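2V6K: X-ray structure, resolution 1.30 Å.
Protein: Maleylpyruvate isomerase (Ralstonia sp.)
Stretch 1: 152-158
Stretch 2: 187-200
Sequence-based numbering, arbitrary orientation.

Stretch 1, residues 152-158: KRGRYSF
Stretch 2, residues 187-200: PLIRAVDAACGELD

Residues 152-158 form an irregular segment without helix or strand, and they lie against the helix that begins stretch 2. Residues Pro-187 to Cys-196 have helical phi/psi averaging about -63/-41°, with successive i+4 to i bonds such as Val-192 N to Leu-188 O and Cys-196 N to Val-192 O, both 2.9 Å. A type I turn from Cys-196 to Leu-199 follows, with Leu-199 N donating to Cys-196 O at 3.0 Å; Leu-199 (-96/136°) then occupies the N-cap position of the next helix. In stretch 1, phi/psi run -90/-3° at Lys-152, -68/138° at Arg-153, -103/-129° at Gly-154, -76/-19° at Arg-155, -113/-173° at Tyr-156, -63/-33° at Ser-157 and -144/129° at Phe-158. The closest register is Tyr-156 opposite Val-192, whose CA atoms are 5.0 Å apart. So close an approach lets the loop backbone touch the helix directly: Arg-155 O lies 3.7 Å from Val-192 CA and 3.7 Å from Ala-195 CB.

The two stretches bury 366 Å² in total, and no direct hydrogen bond crosses between them. Val-192 (chi1 t) is central. Val-192 CG2 meets Tyr-156 C at 3.7 Å and Arg-153 NH1 at 3.5 Å, while Val-192 CG1 lies 3.8 Å from Ser-157 OG (chi1 m).

Arg-153 points its CA-CB bond toward the helix and adopts a t, t, p conformation with chi4 at 81°. This curls the guanidinium back onto its own segment, where Arg-153 NH1 donates to Tyr-156 O (2.9 Å, 163°) and so ties the loop together. Arg-153 NH1 also donates to water 1 at 3.0 Å, and that water donates to Leu-188 O at 2.8 Å, making a polar bridge to the helix. Leu-188 (m, t) brings CD2 to the guanidinium edge, 3.8 Å from Arg-153 NH2.

Tyr-156 starts with CA-CB directed away from the helix, but chi1 of -52° and chi2 of -74° bring the end of its side chain nearer. The ring packs on small and apolar groups: Tyr-156 CE1 lies 3.9 Å from Ala-195 CB and 4.0 Å from Leu-199 CD1 (Leu-199 is m, t). Cys-196 SG (chi1 m) faces the ring edge, 3.8 Å from Tyr-156 CD1 and 5.0 Å from the centroid of the Tyr-156 ring, a sulfur-aromatic contact. At the end of the ring a single water joins the two stretches: water 2 hydrogen-bonds to Tyr-156 OH at 2.7 Å and donates to Ala-195 O at 2.7 Å.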

# COMPACT_ATOMS: atom_id res chain seq x y z
N LYS A 152 23.15 7.92 -8.07
CA LYS A 152 23.98 7.20 -7.10
C LYS A 152 23.69 5.70 -7.05
O LYS A 152 24.35 4.95 -6.33
CB LYS A 152 23.83 7.82 -5.70
CG LYS A 152 24.35 9.25 -5.60
CD LYS A 152 24.27 9.77 -4.17
CE LYS A 152 24.86 11.17 -4.07
NZ LYS A 152 24.91 11.66 -2.67
N ARG A 153 22.71 5.27 -7.84
CA ARG A 153 22.24 3.89 -7.81
C ARG A 153 23.26 2.88 -8.35
O ARG A 153 23.93 3.14 -9.35
CB ARG A 153 20.93 3.78 -8.60
CG ARG A 153 20.17 2.51 -8.32
CD ARG A 153 18.84 2.49 -9.05
NE ARG A 153 18.98 2.39 -10.50
CZ ARG A 153 19.20 1.27 -11.17
NH1 ARG A 153 19.32 0.10 -10.53
NH2 ARG A 153 19.31 1.30 -12.48
N GLY A 154 23.38 1.75 -7.66
CA GLY A 154 24.23 0.64 -8.09
C GLY A 154 23.42 -0.49 -8.70
O GLY A 154 22.59 -0.25 -9.58
N ARG A 155 23.65 -1.70 -8.21
CA ARG A 155 23.04 -2.91 -8.77
C ARG A 155 21.56 -3.10 -8.42
O ARG A 155 20.85 -3.86 -9.07
CB ARG A 155 23.80 -4.15 -8.30
CG ARG A 155 25.23 -4.23 -8.81
CD ARG A 155 26.05 -5.25 -8.02
NE ARG A 155 26.28 -4.82 -6.64
CZ ARG A 155 26.85 -5.57 -5.70
NH1 ARG A 155 27.26 -6.80 -5.97
NH2 ARG A 155 27.01 -5.07 -4.48
N TYR A 156 21.11 -2.41 -7.37
CA TYR A 156 19.78 -2.66 -6.82
C TYR A 156 18.87 -1.46 -7.03
O TYR A 156 19.24 -0.51 -7.72
CB TYR A 156 19.90 -3.08 -5.35
CG TYR A 156 20.87 -4.22 -5.18
CD1 TYR A 156 20.54 -5.52 -5.58
CD2 TYR A 156 22.15 -4.00 -4.66
CE1 TYR A 156 21.45 -6.57 -5.44
CE2 TYR A 156 23.06 -5.04 -4.52
CZ TYR A 156 22.71 -6.32 -4.91
OH TYR A 156 23.62 -7.34 -4.77
N SER A 157 17.67 -1.49 -6.44
CA SER A 157 16.72 -0.40 -6.65
C SER A 157 17.22 0.93 -6.13
O SER A 157 16.91 1.98 -6.68
CB SER A 157 15.37 -0.71 -6.00
OG SER A 157 14.73 -1.82 -6.61
N PHE A 158 17.99 0.88 -5.04
CA PHE A 158 18.52 2.06 -4.39
C PHE A 158 19.91 1.74 -3.86
O PHE A 158 20.10 0.74 -3.17
CB PHE A 158 17.61 2.49 -3.24
CG PHE A 158 18.05 3.77 -2.57
CD1 PHE A 158 17.58 4.99 -3.02
CD2 PHE A 158 18.93 3.73 -1.50
CE1 PHE A 158 17.99 6.18 -2.42
CE2 PHE A 158 19.35 4.91 -0.89
CZ PHE A 158 18.88 6.14 -1.35
N PRO A 187 14.50 -2.46 -18.79
CA PRO A 187 15.81 -3.06 -18.61
C PRO A 187 16.42 -2.84 -17.23
O PRO A 187 17.16 -3.69 -16.75
CB PRO A 187 16.66 -2.37 -19.68
CG PRO A 187 15.97 -1.07 -19.93
CD PRO A 187 14.52 -1.41 -19.82
N LEU A 188 16.12 -1.70 -16.60
CA LEU A 188 16.71 -1.42 -15.30
C LEU A 188 16.09 -2.32 -14.24
O LEU A 188 16.81 -2.89 -13.41
CB LEU A 188 16.59 0.07 -14.94
CG LEU A 188 17.25 1.05 -15.93
CD1 LEU A 188 17.02 2.49 -15.49
CD2 LEU A 188 18.74 0.78 -16.15
N ILE A 189 14.78 -2.49 -14.31
CA ILE A 189 14.08 -3.44 -13.46
C ILE A 189 14.60 -4.86 -13.69
O ILE A 189 14.88 -5.60 -12.74
CB ILE A 189 12.55 -3.36 -13.67
CG1 ILE A 189 12.00 -2.10 -12.98
CG2 ILE A 189 11.83 -4.61 -13.16
CD1 ILE A 189 10.53 -1.81 -13.29
N ARG A 190 14.77 -5.25 -14.96
CA ARG A 190 15.27 -6.59 -15.26
C ARG A 190 16.66 -6.80 -14.67
O ARG A 190 16.96 -7.87 -14.14
CB ARG A 190 15.25 -6.86 -16.76
CG ARG A 190 13.85 -7.14 -17.31
CD ARG A 190 13.87 -7.55 -18.77
NE ARG A 190 13.95 -6.41 -19.70
CZ ARG A 190 15.03 -6.05 -20.38
NH1 ARG A 190 16.18 -6.72 -20.24
NH2 ARG A 190 14.98 -5.02 -21.22
N ALA A 191 17.51 -5.77 -14.74
CA ALA A 191 18.86 -5.86 -14.20
C ALA A 191 18.85 -5.96 -12.67
O ALA A 191 19.62 -6.72 -12.10
CB ALA A 191 19.72 -4.70 -14.66
N VAL A 192 17.97 -5.21 -12.01
CA VAL A 192 17.84 -5.30 -10.56
C VAL A 192 17.37 -6.70 -10.16
O VAL A 192 17.92 -7.31 -9.24
CB VAL A 192 16.88 -4.23 -9.99
CG1 VAL A 192 16.58 -4.51 -8.51
CG2 VAL A 192 17.47 -2.85 -10.16
N ASP A 193 16.36 -7.20 -10.86
CA ASP A 193 15.85 -8.54 -10.60
C ASP A 193 16.96 -9.59 -10.75
O ASP A 193 17.09 -10.48 -9.91
CB ASP A 193 14.68 -8.85 -11.53
CG ASP A 193 14.10 -10.22 -11.28
OD1 ASP A 193 13.59 -10.46 -10.18
OD2 ASP A 193 14.17 -11.06 -12.20
N ALA A 194 17.76 -9.47 -11.81
CA ALA A 194 18.85 -10.41 -12.04
C ALA A 194 19.90 -10.35 -10.93
O ALA A 194 20.38 -11.38 -10.45
CB ALA A 194 19.49 -10.16 -13.40
N ALA A 195 20.25 -9.13 -10.52
CA ALA A 195 21.23 -8.94 -9.45
C ALA A 195 20.73 -9.54 -8.13
O ALA A 195 21.48 -10.24 -7.44
CB ALA A 195 21.55 -7.46 -9.28
N CYS A 196 19.47 -9.30 -7.79
CA CYS A 196 18.90 -9.89 -6.58
C CYS A 196 18.89 -11.41 -6.68
O CYS A 196 19.13 -12.11 -5.69
CB CYS A 196 17.48 -9.37 -6.35
SG CYS A 196 17.41 -7.63 -5.92
N GLY A 197 18.64 -11.93 -7.89
CA GLY A 197 18.59 -13.37 -8.13
C GLY A 197 19.90 -14.09 -7.90
O GLY A 197 19.92 -15.32 -7.82
N GLU A 198 20.99 -13.33 -7.80
CA GLU A 198 22.31 -13.90 -7.51
C GLU A 198 22.53 -14.14 -6.01
O GLU A 198 23.48 -14.83 -5.62
CB GLU A 198 23.43 -13.00 -8.04
CG GLU A 198 23.43 -12.81 -9.55
CD GLU A 198 24.54 -11.88 -10.02
OE1 GLU A 198 25.66 -11.96 -9.48
OE2 GLU A 198 24.28 -11.07 -10.93
N LEU A 199 21.66 -13.58 -5.18
CA LEU A 199 21.83 -13.59 -3.73
C LEU A 199 21.08 -14.73 -3.06
O LEU A 199 19.91 -14.97 -3.37
CB LEU A 199 21.40 -12.25 -3.13
CG LEU A 199 22.09 -10.99 -3.66
CD1 LEU A 199 21.42 -9.75 -3.09
CD2 LEU A 199 23.58 -10.99 -3.33
N ASP A 200 21.74 -15.40 -2.13
CA ASP A 200 21.15 -16.53 -1.42
C ASP A 200 19.82 -16.19 -0.75
O ASP A 200 18.89 -17.00 -0.78
CB ASP A 200 22.14 -17.07 -0.38
CG ASP A 200 21.70 -18.40 0.19
OD1 ASP A 200 21.60 -19.38 -0.59
OD2 ASP A 200 21.46 -18.47 1.41
O HOH W 1 19.33 -1.70 -12.93
O HOH W 2 23.88 -9.25 -6.67